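UlvanLyase-PL25 (Pseudoalteromonas sp. PLSV, PDB 5UAS) degrades ulvan, the sulfated cell-wall polysaccharide of green seaweeds, as a polysaccharide lyase of family 25. Local coordinates at residues 36-41 / 429-434; 164-169 / 223-228; 217-222 / 237-242. All coordinates share one frame; numbering follows the deposited sequence.

The three contacts follow one bound oligosaccharide across the central pocket of a beta-propeller. Contact 1 holds the unsaturated uronate and its neighbouring sulfated rhamnose through Asn36; contacts 2 and 3 both reach the glucuronate joined to that rhamnose, through Tyr164 and Tyr222. Contacts 1 and 2 have centres 18 Å apart but touch directly, Trp224 NE1 lying 3.0 Å from Ile40 O in a probable hydrogen bond. Contacts 2 and 3 share strand 217-227, and Tyr164 CE2 packs 3.7 Å from Tyr222 CE2 beside the sugar. Contact 3, whose centre is 24 Å from that of contact 1, runs outward from the pocket to the zinc site.

Contact 1. Residues 36-41 / 429-434; sequences NPLAIV and LVAEKV. With 83Y (3-O-sulfo-alpha-L-rhamnopyranose), chain C; GCD (4-deoxy-alpha-L-threo-hex-4-enopyranuronic acid), chain B.
Pro37 faces Ala431 with their CA atoms 6.4 Å apart, and Asn36 faces Lys433 at 7.5 Å, so the irregular segment 36-41 leans on strand 429-433 through side chains. The polar link is Lys433 NZ to Asn36 OD1, 2.8 Å; the donor approaches at a C=O...N angle of 157° and is tilted a little from the carbonyl plane. A nearly eclipsed chi3 of 6° bends the lysine chain and swings CE and NZ over to that oxygen, beside which CD already lies. With OD1 occupied by the ammonium, the amide presents ND2 to the sugar: it donates to O2 of the unsaturated uronate at 3.0 Å and to sulfate oxygen O2S of the rhamnose at 3.1 Å. Lys101 and Asn98 also bond this sulfated rhamnose.

Strand 428-433 belongs to the propeller blade that unites the N-terminal strand 30-33 with C-terminal strands, which closes the ring. Below the amide the contact is apolar. The Pro37 ring sets CG and CD against Ala431 CB, with CD at 3.7 Å. Leu38 crosses Leu429 at about a right angle, its CD1 lying 3.6 Å from Leu429 CB and 3.3 Å from the carbonyl carbon of Leu429.

Contact 2. Residues 164-169 / 223-228; sequences YNQAIK and AWAGKG. With BDP (beta-D-glucopyranuronic acid), chain D.
Gln166 OE1 accepts two N-H groups, from Ala225 N at 2.8 Å and from the ring NE2 of His43. Its amide bridges two strands, 165-169 and 223-227, of neighbouring beta-propeller blades. Their axes run nearly parallel, 17° apart, at a closest approach of 7.3 Å; that spacing exceeds that of paired strands in a sheet, and side chains fill the gap.

The other end of the amide completes a two-point clasp. Gln166 NE2 donates to Ala223 O at 2.9 Å in an almost straight bond (173° at the hydrogen), with the acceptor close to the amide plane although the nitrogen stands well above the plane of the Ala223 carbonyl. A further, weak bond runs from NE2 to Tyr164 O. Two bonds to the same strand, one accepted and one donated, fix the rotation of the amide, and OE1 also lies over one face of the Trp224 ring. That indole stacks on His43, so the same histidine supports both groups.

Tyr164, the probable proton acceptor of the lyase reaction, sits where the chain turns a corner just ahead of this clasp. Its OH comes within 3.2 Å of both O6A and C5 of the glucuronate, the latter being the carbon from which a lyase takes a proton.

Farther along, Ile168 has CG1 anti to the carbonyl carbon (chi1 -61°), which carries CD1 across the gap to 3.6 Å from Gly226 CA. On its other branch, Ile168 CG2 meets Lys227 CG at 3.9 Å.

Contact 3. Residues 217-222 / 237-242; sequences AVDSWY and YDYHVC. With ZN (zinc ion), chain E; BDP (beta-D-glucopyranuronic acid), chain D.
Tyr239 OH donates to Asp219 OD1 across the hairpin in a very short bond of 2.5 Å. Arg287 forms a salt bridge to the same oxygen and Lys210 to OD2, so both carboxylate oxygens are engaged; the two cations probably favour the ionised form.

Strands 217-222 and 237-242 form an antiparallel hairpin within the beta-propeller. Its hydrogen-bonded pairs are Val218 with Cys242, Ser220 with His240 and Tyr222 with Asp238. The middle pair is uneven: His240 N to Ser220 O is 2.7 Å with the donor 48° above the carbonyl plane, whereas the return bond from Ser220 N is weak. On the face bearing Asp219, the indole of Trp221 receives the edges of two rings: Tyr239 edge-to-face, with planes at 72°, and Tyr237 in an offset edge-to-face pair, with planes at 76°. Tyr237 OH is bonded to Thr294.

The other face carries the polar sites. His240 CG lies anti to the backbone N and the ring projects to zinc, with NE2 2.0 Å from the metal and ND1 tied to Glu257. Cys242 SG binds the same ion at 2.2 Å, and His184 and His254 complete it. Ser220 OG, at the edge of the His240 ring, is bonded to His184 O, while Asp238 OD2 pairs with Arg258 and Thr304. Tyr222 OH donates to carboxylate O6A of the glucuronate at 2.6 Å. The hairpin thus joins a structural zinc site to recognition of the uronate carboxylate; Arg180 and His119 also bond this sugar, and the arginine may partly offset its charge.

Contact 1. Residues 36-41 / 429-434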
loop_
_atom_site.group_PDB
_atom_site.type_symbol
_atom_site.label_atom_id
_atom_site.label_comp_id
_atom_site.label_asym_id
_atom_site.label_seq_id
_atom_site.Cartn_x
_atom_site.Cartn_y
_atom_site.Cartn_z
ATOM N N ASN A 36 12.207 -2.259 -4.502
ATOM C CA ASN A 36 10.914 -2.897 -4.319
ATOM C C ASN A 36 9.958 -2.217 -5.272
ATOM O O ASN A 36 9.615 -1.055 -5.039
ATOM C CB ASN A 36 10.421 -2.726 -2.887
ATOM C CG ASN A 36 11.205 -3.548 -1.895
ATOM O OD1 ASN A 36 11.483 -4.712 -2.135
ATOM N ND2 ASN A 36 11.558 -2.948 -0.767
ATOM N N PRO A 37 9.552 -2.842 -6.377
ATOM C CA PRO A 37 8.796 -2.085 -7.384
ATOM C C PRO A 37 7.342 -1.915 -7.046
ATOM O O PRO A 37 6.664 -1.143 -7.733
ATOM C CB PRO A 37 8.948 -2.925 -8.667
ATOM C CG PRO A 37 10.248 -3.744 -8.449
ATOM C CD PRO A 37 10.205 -4.045 -6.944
ATOM N N LEU A 38 6.857 -2.641 -6.039
ATOM C CA LEU A 38 5.460 -2.668 -5.621
ATOM C C LEU A 38 5.420 -2.816 -4.104
ATOM O O LEU A 38 6.348 -3.353 -3.492
ATOM C CB LEU A 38 4.688 -3.846 -6.208
ATOM C CG LEU A 38 4.644 -4.062 -7.736
ATOM C CD1 LEU A 38 4.266 -5.532 -8.087
ATOM C CD2 LEU A 38 3.676 -3.095 -8.336
ATOM N N ALA A 39 4.292 -2.420 -3.514
ATOM C CA ALA A 39 4.023 -2.675 -2.100
ATOM C C ALA A 39 2.525 -2.508 -1.880
ATOM O O ALA A 39 1.832 -1.849 -2.653
ATOM C CB ALA A 39 4.816 -1.746 -1.153
ATOM N N ILE A 40 2.031 -3.141 -0.822
ATOM C CA ILE A 40 0.600 -3.071 -0.543
ATOM C C ILE A 40 0.200 -1.664 -0.120
ATOM O O ILE A 40 -0.931 -1.228 -0.391
ATOM C CB ILE A 40 0.233 -4.132 0.506
ATOM C CG1 ILE A 40 0.160 -5.525 -0.175
ATOM C CG2 ILE A 40 -1.086 -3.758 1.229
ATOM C CD1 ILE A 40 0.257 -6.675 0.807
ATOM N N VAL A 41 1.129 -0.895 0.448
ATOM C CA VAL A 41 0.720 0.412 0.980
ATOM C C VAL A 41 0.505 1.437 -0.135
ATOM O O VAL A 41 -0.381 2.303 -0.016
ATOM C CB VAL A 41 1.711 0.935 2.025
ATOM C CG1 VAL A 41 3.025 1.309 1.369
ATOM C CG2 VAL A 41 1.132 2.178 2.720
ATOM N N LEU A 429 -0.395 -7.540 -8.857
ATOM C CA LEU A 429 0.895 -7.346 -9.500
ATOM C C LEU A 429 1.992 -7.919 -8.615
ATOM O O LEU A 429 1.903 -7.873 -7.378
ATOM C CB LEU A 429 1.127 -5.860 -9.751
ATOM C CG LEU A 429 0.180 -5.292 -10.805
ATOM C CD1 LEU A 429 -0.008 -3.803 -10.620
ATOM C CD2 LEU A 429 0.784 -5.573 -12.227
ATOM N N VAL A 430 3.010 -8.492 -9.253
ATOM C CA VAL A 430 4.098 -9.170 -8.569
ATOM C C VAL A 430 5.416 -8.724 -9.180
ATOM O O VAL A 430 5.535 -8.606 -10.407
ATOM C CB VAL A 430 3.956 -10.699 -8.712
ATOM C CG1 VAL A 430 4.942 -11.406 -7.792
ATOM C CG2 VAL A 430 2.550 -11.133 -8.493
ATOM N N ALA A 431 6.429 -8.554 -8.346
ATOM C CA ALA A 431 7.767 -8.232 -8.837
ATOM C C ALA A 431 8.712 -9.312 -8.375
ATOM O O ALA A 431 8.759 -9.617 -7.189
ATOM C CB ALA A 431 8.250 -6.869 -8.325
ATOM N N GLU A 432 9.464 -9.888 -9.313
ATOM C CA GLU A 432 10.364 -10.996 -9.018
ATOM C C GLU A 432 11.731 -10.416 -8.670
ATOM O O GLU A 432 12.598 -10.255 -9.531
ATOM C CB GLU A 432 10.412 -11.937 -10.212
ATOM C CG GLU A 432 11.444 -13.068 -10.113
ATOM C CD GLU A 432 11.539 -13.823 -11.429
ATOM O OE1 GLU A 432 11.072 -13.284 -12.463
ATOM O OE2 GLU A 432 12.041 -14.960 -11.445
ATOM N N LYS A 433 11.929 -10.109 -7.385
ATOM C CA LYS A 433 13.191 -9.538 -6.905
ATOM C C LYS A 433 14.294 -10.580 -6.975
ATOM O O LYS A 433 14.230 -11.611 -6.292
ATOM C CB LYS A 433 13.027 -9.025 -5.470
ATOM C CG LYS A 433 11.956 -7.945 -5.406
ATOM C CD LYS A 433 11.588 -7.433 -4.004
ATOM C CE LYS A 433 12.429 -7.963 -2.896
ATOM N NZ LYS A 433 11.838 -7.467 -1.605
ATOM N N VAL A 434 15.305 -10.322 -7.813
ATOM C CA VAL A 434 16.486 -11.178 -7.865
ATOM C C VAL A 434 17.662 -10.322 -7.444
ATOM O O VAL A 434 18.241 -10.533 -6.378
ATOM C CB VAL A 434 16.670 -11.792 -9.257
ATOM C CG1 VAL A 434 17.970 -12.631 -9.323
ATOM C CG2 VAL A 434 15.452 -12.657 -9.570
HETATM C C1 83Y C . 9.016 1.370 5.361
HETATM C C2 83Y C . 8.704 0.863 3.964
HETATM C C3 83Y C . 9.893 0.077 3.381
HETATM C C4 83Y C . 10.408 -1.012 4.329
HETATM C C5 83Y C . 10.595 -0.439 5.721
HETATM C C6 83Y C . 10.901 -1.562 6.714
HETATM O O1S 83Y C . 9.105 -0.585 -0.246
HETATM O O2 83Y C . 7.560 0.050 4.023
HETATM O O2S 83Y C . 11.401 -0.247 0.678
HETATM O O3 83Y C . 9.477 -0.497 2.158
HETATM O O3S 83Y C . 9.724 1.486 0.761
HETATM O O5 83Y C . 9.461 0.299 6.183
HETATM S S 83Y C . 9.958 0.043 0.778
HETATM O O4 83Y C . 11.703 -1.482 3.899
HETATM C C1 GCD B . 11.612 -2.719 3.178
HETATM C C2 GCD B . 12.918 -2.919 2.415
HETATM C C3 GCD B . 14.078 -2.901 3.408
HETATM C C4 GCD B . 13.785 -3.794 4.582
HETATM C C5 GCD B . 12.545 -4.195 4.887
HETATM C C6 GCD B . 12.331 -5.106 6.007
HETATM O O2 GCD B . 12.889 -4.155 1.680
HETATM O O3 GCD B . 14.344 -1.585 3.905
HETATM O O5 GCD B . 11.394 -3.789 4.099
HETATM O O6A GCD B . 13.319 -5.543 6.636
HETATM O O6B GCD B . 11.169 -5.447 6.293
#

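Contact 2. Residues 164-169 / 223-228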
loop_
_atom_site.group_PDB
_atom_site.type_symbol
_atom_site.label_atom_id
_atom_site.label_comp_id
_atom_site.label_asym_id
_atom_site.label_seq_id
_atom_site.Cartn_x
_atom_site.Cartn_y
_atom_site.Cartn_z
ATOM N N TYR A 164 3.578 7.693 0.996
ATOM C CA TYR A 164 2.563 6.637 1.037
ATOM C C TYR A 164 1.215 7.058 0.479
ATOM O O TYR A 164 0.198 7.018 1.188
ATOM C CB TYR A 164 2.387 6.082 2.466
ATOM C CG TYR A 164 3.693 5.581 3.048
ATOM C CD1 TYR A 164 4.411 4.591 2.407
ATOM C CD2 TYR A 164 4.239 6.167 4.190
ATOM C CE1 TYR A 164 5.619 4.115 2.935
ATOM C CE2 TYR A 164 5.455 5.726 4.716
ATOM C CZ TYR A 164 6.137 4.685 4.073
ATOM O OH TYR A 164 7.346 4.240 4.567
ATOM N N ASN A 165 1.202 7.406 -0.803
ATOM C CA ASN A 165 -0.021 7.802 -1.496
ATOM C C ASN A 165 -1.040 6.687 -1.581
ATOM O O ASN A 165 -0.740 5.584 -2.055
ATOM C CB ASN A 165 0.332 8.255 -2.909
ATOM C CG ASN A 165 1.206 9.452 -2.898
ATOM O OD1 ASN A 165 0.890 10.465 -2.263
ATOM N ND2 ASN A 165 2.331 9.352 -3.570
ATOM N N GLN A 166 -2.277 6.997 -1.208
ATOM C CA GLN A 166 -3.369 6.053 -1.343
ATOM C C GLN A 166 -4.545 6.839 -1.876
ATOM O O GLN A 166 -4.999 7.780 -1.224
ATOM C CB GLN A 166 -3.678 5.376 -0.008
ATOM C CG GLN A 166 -2.375 4.825 0.593
ATOM C CD GLN A 166 -2.546 4.264 1.986
ATOM O OE1 GLN A 166 -3.457 3.489 2.246
ATOM N NE2 GLN A 166 -1.626 4.591 2.856
ATOM N N ALA A 167 -5.001 6.490 -3.073
ATOM C CA ALA A 167 -5.945 7.321 -3.812
ATOM C C ALA A 167 -7.286 6.612 -3.907
ATOM O O ALA A 167 -7.349 5.458 -4.335
ATOM C CB ALA A 167 -5.405 7.629 -5.215
ATOM N N ILE A 168 -8.346 7.304 -3.500
ATOM C CA ILE A 168 -9.697 6.752 -3.451
ATOM C C ILE A 168 -10.640 7.696 -4.184
ATOM O O ILE A 168 -10.621 8.913 -3.949
ATOM C CB ILE A 168 -10.162 6.537 -2.001
ATOM C CG1 ILE A 168 -9.237 5.540 -1.311
ATOM C CG2 ILE A 168 -11.618 6.020 -1.980
ATOM C CD1 ILE A 168 -9.521 5.298 0.157
ATOM N N LYS A 169 -11.474 7.142 -5.053
ATOM C CA LYS A 169 -12.508 7.915 -5.748
ATOM C C LYS A 169 -13.876 7.441 -5.278
ATOM O O LYS A 169 -14.158 6.238 -5.299
ATOM C CB LYS A 169 -12.411 7.762 -7.271
ATOM C CG LYS A 169 -13.352 8.712 -8.038
ATOM C CD LYS A 169 -13.219 8.603 -9.558
ATOM C CE LYS A 169 -13.742 7.256 -10.079
ATOM N NZ LYS A 169 -13.806 7.318 -11.587
ATOM N N ALA A 223 -0.764 4.076 8.074
ATOM C CA ALA A 223 -2.166 3.790 7.790
ATOM C C ALA A 223 -2.322 3.160 6.407
ATOM O O ALA A 223 -1.490 3.344 5.521
ATOM C CB ALA A 223 -2.997 5.085 7.866
ATOM N N TRP A 224 -3.412 2.416 6.242
ATOM C CA TRP A 224 -3.871 1.906 4.960
ATOM C C TRP A 224 -5.336 2.297 4.867
ATOM O O TRP A 224 -6.144 1.892 5.717
ATOM C CB TRP A 224 -3.709 0.376 4.891
ATOM C CG TRP A 224 -3.828 -0.242 3.496
ATOM C CD1 TRP A 224 -2.805 -0.515 2.619
ATOM C CD2 TRP A 224 -5.033 -0.651 2.839
ATOM N NE1 TRP A 224 -3.306 -1.069 1.477
ATOM C CE2 TRP A 224 -4.673 -1.163 1.576
ATOM C CE3 TRP A 224 -6.381 -0.635 3.203
ATOM C CZ2 TRP A 224 -5.600 -1.662 0.697
ATOM C CZ3 TRP A 224 -7.313 -1.132 2.307
ATOM C CH2 TRP A 224 -6.915 -1.648 1.073
ATOM N N ALA A 225 -5.678 3.104 3.870
ATOM C CA ALA A 225 -7.053 3.522 3.660
ATOM C C ALA A 225 -7.609 2.851 2.414
ATOM O O ALA A 225 -6.917 2.749 1.396
ATOM C CB ALA A 225 -7.136 5.050 3.537
ATOM N N GLY A 226 -8.869 2.409 2.485
ATOM C CA GLY A 226 -9.525 1.866 1.315
ATOM C C GLY A 226 -11.016 2.114 1.384
ATOM O O GLY A 226 -11.537 2.627 2.379
ATOM N N LYS A 227 -11.710 1.720 0.322
ATOM C CA LYS A 227 -13.164 1.847 0.296
ATOM C C LYS A 227 -13.824 0.958 1.340
ATOM O O LYS A 227 -13.423 -0.191 1.568
ATOM C CB LYS A 227 -13.696 1.492 -1.087
ATOM C CG LYS A 227 -13.657 2.641 -2.056
ATOM C CD LYS A 227 -14.986 3.354 -2.073
ATOM C CE LYS A 227 -15.314 3.839 -3.473
ATOM N NZ LYS A 227 -16.767 4.151 -3.595
ATOM N N GLY A 228 -14.828 1.514 2.005
ATOM C CA GLY A 228 -15.782 0.755 2.785
ATOM C C GLY A 228 -17.041 0.528 1.982
ATOM O O GLY A 228 -16.997 0.273 0.778
HETATM C C1 BDP D . 12.735 4.817 6.048
HETATM C C2 BDP D . 12.806 3.375 6.599
HETATM C C3 BDP D . 11.462 3.080 7.187
HETATM C C4 BDP D . 10.362 3.266 6.208
HETATM C C5 BDP D . 10.394 4.628 5.636
HETATM C C6 BDP D . 9.591 5.758 6.365
HETATM O O2 BDP D . 13.142 2.482 5.529
HETATM O O3 BDP D . 11.241 3.764 8.432
HETATM O O4 BDP D . 10.112 2.270 5.198
HETATM O O5 BDP D . 11.623 5.055 5.144
HETATM O O6A BDP D . 8.693 5.482 7.168
HETATM O O6B BDP D . 9.839 6.947 6.096
#

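Contact 3. Residues 217-222 / 237-242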
loop_
_atom_site.group_PDB
_atom_site.type_symbol
_atom_site.label_atom_id
_atom_site.label_comp_id
_atom_site.label_asym_id
_atom_site.label_seq_id
_atom_site.Cartn_x
_atom_site.Cartn_y
_atom_site.Cartn_z
ATOM N N ALA A 217 10.248 9.641 22.835
ATOM C CA ALA A 217 9.833 9.228 21.508
ATOM C C ALA A 217 8.730 10.150 21.026
ATOM O O ALA A 217 8.118 10.880 21.809
ATOM C CB ALA A 217 9.343 7.772 21.499
ATOM N N VAL A 218 8.484 10.093 19.716
ATOM C CA VAL A 218 7.391 10.796 19.054
ATOM C C VAL A 218 6.368 9.767 18.603
ATOM O O VAL A 218 6.739 8.729 18.036
ATOM C CB VAL A 218 7.917 11.602 17.847
ATOM C CG1 VAL A 218 6.789 12.335 17.132
ATOM C CG2 VAL A 218 9.019 12.539 18.266
ATOM N N ASP A 219 5.080 10.068 18.818
ATOM C CA ASP A 219 4.005 9.294 18.194
ATOM C C ASP A 219 4.075 9.365 16.669
ATOM O O ASP A 219 4.082 10.452 16.084
ATOM C CB ASP A 219 2.631 9.810 18.632
ATOM C CG ASP A 219 2.348 9.614 20.093
ATOM O OD1 ASP A 219 2.923 8.706 20.748
ATOM O OD2 ASP A 219 1.515 10.392 20.591
ATOM N N SER A 220 4.040 8.197 16.027
ATOM C CA SER A 220 4.148 8.063 14.579
ATOM C C SER A 220 3.251 6.921 14.129
ATOM O O SER A 220 2.934 6.014 14.905
ATOM C CB SER A 220 5.617 7.820 14.178
ATOM O OG SER A 220 5.819 7.795 12.777
ATOM N N TRP A 221 2.879 6.943 12.848
ATOM C CA TRP A 221 1.821 6.046 12.386
ATOM C C TRP A 221 2.078 5.539 10.985
ATOM O O TRP A 221 2.757 6.179 10.180
ATOM C CB TRP A 221 0.457 6.739 12.358
ATOM C CG TRP A 221 0.039 7.325 13.646
ATOM C CD1 TRP A 221 0.156 8.642 14.020
ATOM C CD2 TRP A 221 -0.623 6.659 14.732
ATOM N NE1 TRP A 221 -0.369 8.824 15.269
ATOM C CE2 TRP A 221 -0.847 7.627 15.736
ATOM C CE3 TRP A 221 -1.033 5.340 14.961
ATOM C CZ2 TRP A 221 -1.478 7.321 16.963
ATOM C CZ3 TRP A 221 -1.645 5.032 16.161
ATOM C CH2 TRP A 221 -1.871 6.025 17.160
ATOM N N TYR A 222 1.436 4.420 10.676
ATOM C CA TYR A 222 1.340 3.950 9.297
ATOM C C TYR A 222 -0.096 3.492 9.064
ATOM O O TYR A 222 -0.568 2.590 9.748
ATOM C CB TYR A 222 2.345 2.806 9.021
ATOM C CG TYR A 222 3.794 3.232 9.107
ATOM C CD1 TYR A 222 4.495 3.137 10.293
ATOM C CD2 TYR A 222 4.478 3.692 7.983
ATOM C CE1 TYR A 222 5.838 3.529 10.378
ATOM C CE2 TYR A 222 5.822 4.080 8.060
ATOM C CZ TYR A 222 6.491 4.001 9.263
ATOM O OH TYR A 222 7.818 4.379 9.386
ATOM N N TYR A 237 -4.386 0.877 10.831
ATOM C CA TYR A 237 -3.094 1.519 11.019
ATOM C C TYR A 237 -2.365 0.848 12.156
ATOM O O TYR A 237 -3.000 0.325 13.078
ATOM C CB TYR A 237 -3.209 3.029 11.275
ATOM C CG TYR A 237 -4.236 3.516 12.281
ATOM C CD1 TYR A 237 -5.574 3.553 11.934
ATOM C CD2 TYR A 237 -3.848 4.020 13.504
ATOM C CE1 TYR A 237 -6.522 4.051 12.808
ATOM C CE2 TYR A 237 -4.801 4.549 14.402
ATOM C CZ TYR A 237 -6.135 4.549 14.043
ATOM O OH TYR A 237 -7.075 5.072 14.899
ATOM N N ASP A 238 -1.028 0.897 12.106
ATOM C CA ASP A 238 -0.255 0.507 13.274
ATOM C C ASP A 238 0.527 1.712 13.783
ATOM O O ASP A 238 0.589 2.763 13.138
ATOM C CB ASP A 238 0.644 -0.741 13.025
ATOM C CG ASP A 238 1.708 -0.555 11.951
ATOM O OD1 ASP A 238 1.520 0.270 11.042
ATOM O OD2 ASP A 238 2.729 -1.306 12.012
ATOM N N TYR A 239 1.069 1.571 14.991
ATOM C CA TYR A 239 1.747 2.659 15.678
ATOM C C TYR A 239 3.258 2.470 15.626
ATOM O O TYR A 239 3.765 1.381 15.888
ATOM C CB TYR A 239 1.288 2.731 17.143
ATOM C CG TYR A 239 2.027 3.750 17.979
ATOM C CD1 TYR A 239 1.720 5.100 17.890
ATOM C CD2 TYR A 239 3.023 3.349 18.876
ATOM C CE1 TYR A 239 2.398 6.029 18.660
ATOM C CE2 TYR A 239 3.693 4.274 19.661
ATOM C CZ TYR A 239 3.378 5.607 19.542
ATOM O OH TYR A 239 4.060 6.522 20.323
ATOM N N HIS A 240 3.981 3.551 15.337
ATOM C CA HIS A 240 5.438 3.542 15.301
ATOM C C HIS A 240 5.959 4.289 16.526
ATOM O O HIS A 240 5.653 5.475 16.720
ATOM C CB HIS A 240 5.939 4.180 13.998
ATOM C CG HIS A 240 7.415 4.473 13.969
ATOM N ND1 HIS A 240 8.369 3.548 14.341
ATOM C CD2 HIS A 240 8.097 5.578 13.569
ATOM C CE1 HIS A 240 9.575 4.080 14.196
ATOM N NE2 HIS A 240 9.436 5.309 13.727
ATOM N N VAL A 241 6.721 3.591 17.365
ATOM C CA VAL A 241 7.430 4.231 18.467
ATOM C C VAL A 241 8.679 4.862 17.861
ATOM O O VAL A 241 9.663 4.170 17.578
ATOM C CB VAL A 241 7.784 3.241 19.583
ATOM C CG1 VAL A 241 8.275 3.991 20.815
ATOM C CG2 VAL A 241 6.594 2.337 19.907
ATOM N N CYS A 242 8.638 6.175 17.636
ATOM C CA CYS A 242 9.719 6.851 16.921
ATOM C C CYS A 242 10.715 7.393 17.944
ATOM O O CYS A 242 10.625 8.537 18.401
ATOM C CB CYS A 242 9.169 7.945 16.012
ATOM S SG CYS A 242 10.372 8.519 14.774
HETATM ZN ZN ZN E . 10.800 6.813 13.418
HETATM C C1 BDP D . 12.735 4.817 6.048
HETATM C C2 BDP D . 12.806 3.375 6.599
HETATM C C3 BDP D . 11.462 3.080 7.187
HETATM C C4 BDP D . 10.362 3.266 6.208
HETATM C C5 BDP D . 10.394 4.628 5.636
HETATM C C6 BDP D . 9.591 5.758 6.365
HETATM O O2 BDP D . 13.142 2.482 5.529
HETATM O O3 BDP D . 11.241 3.764 8.432
HETATM O O4 BDP D . 10.112 2.270 5.198
HETATM O O5 BDP D . 11.623 5.055 5.144
HETATM O O6A BDP D . 8.693 5.482 7.168
HETATM O O6B BDP D . 9.839 6.947 6.096
#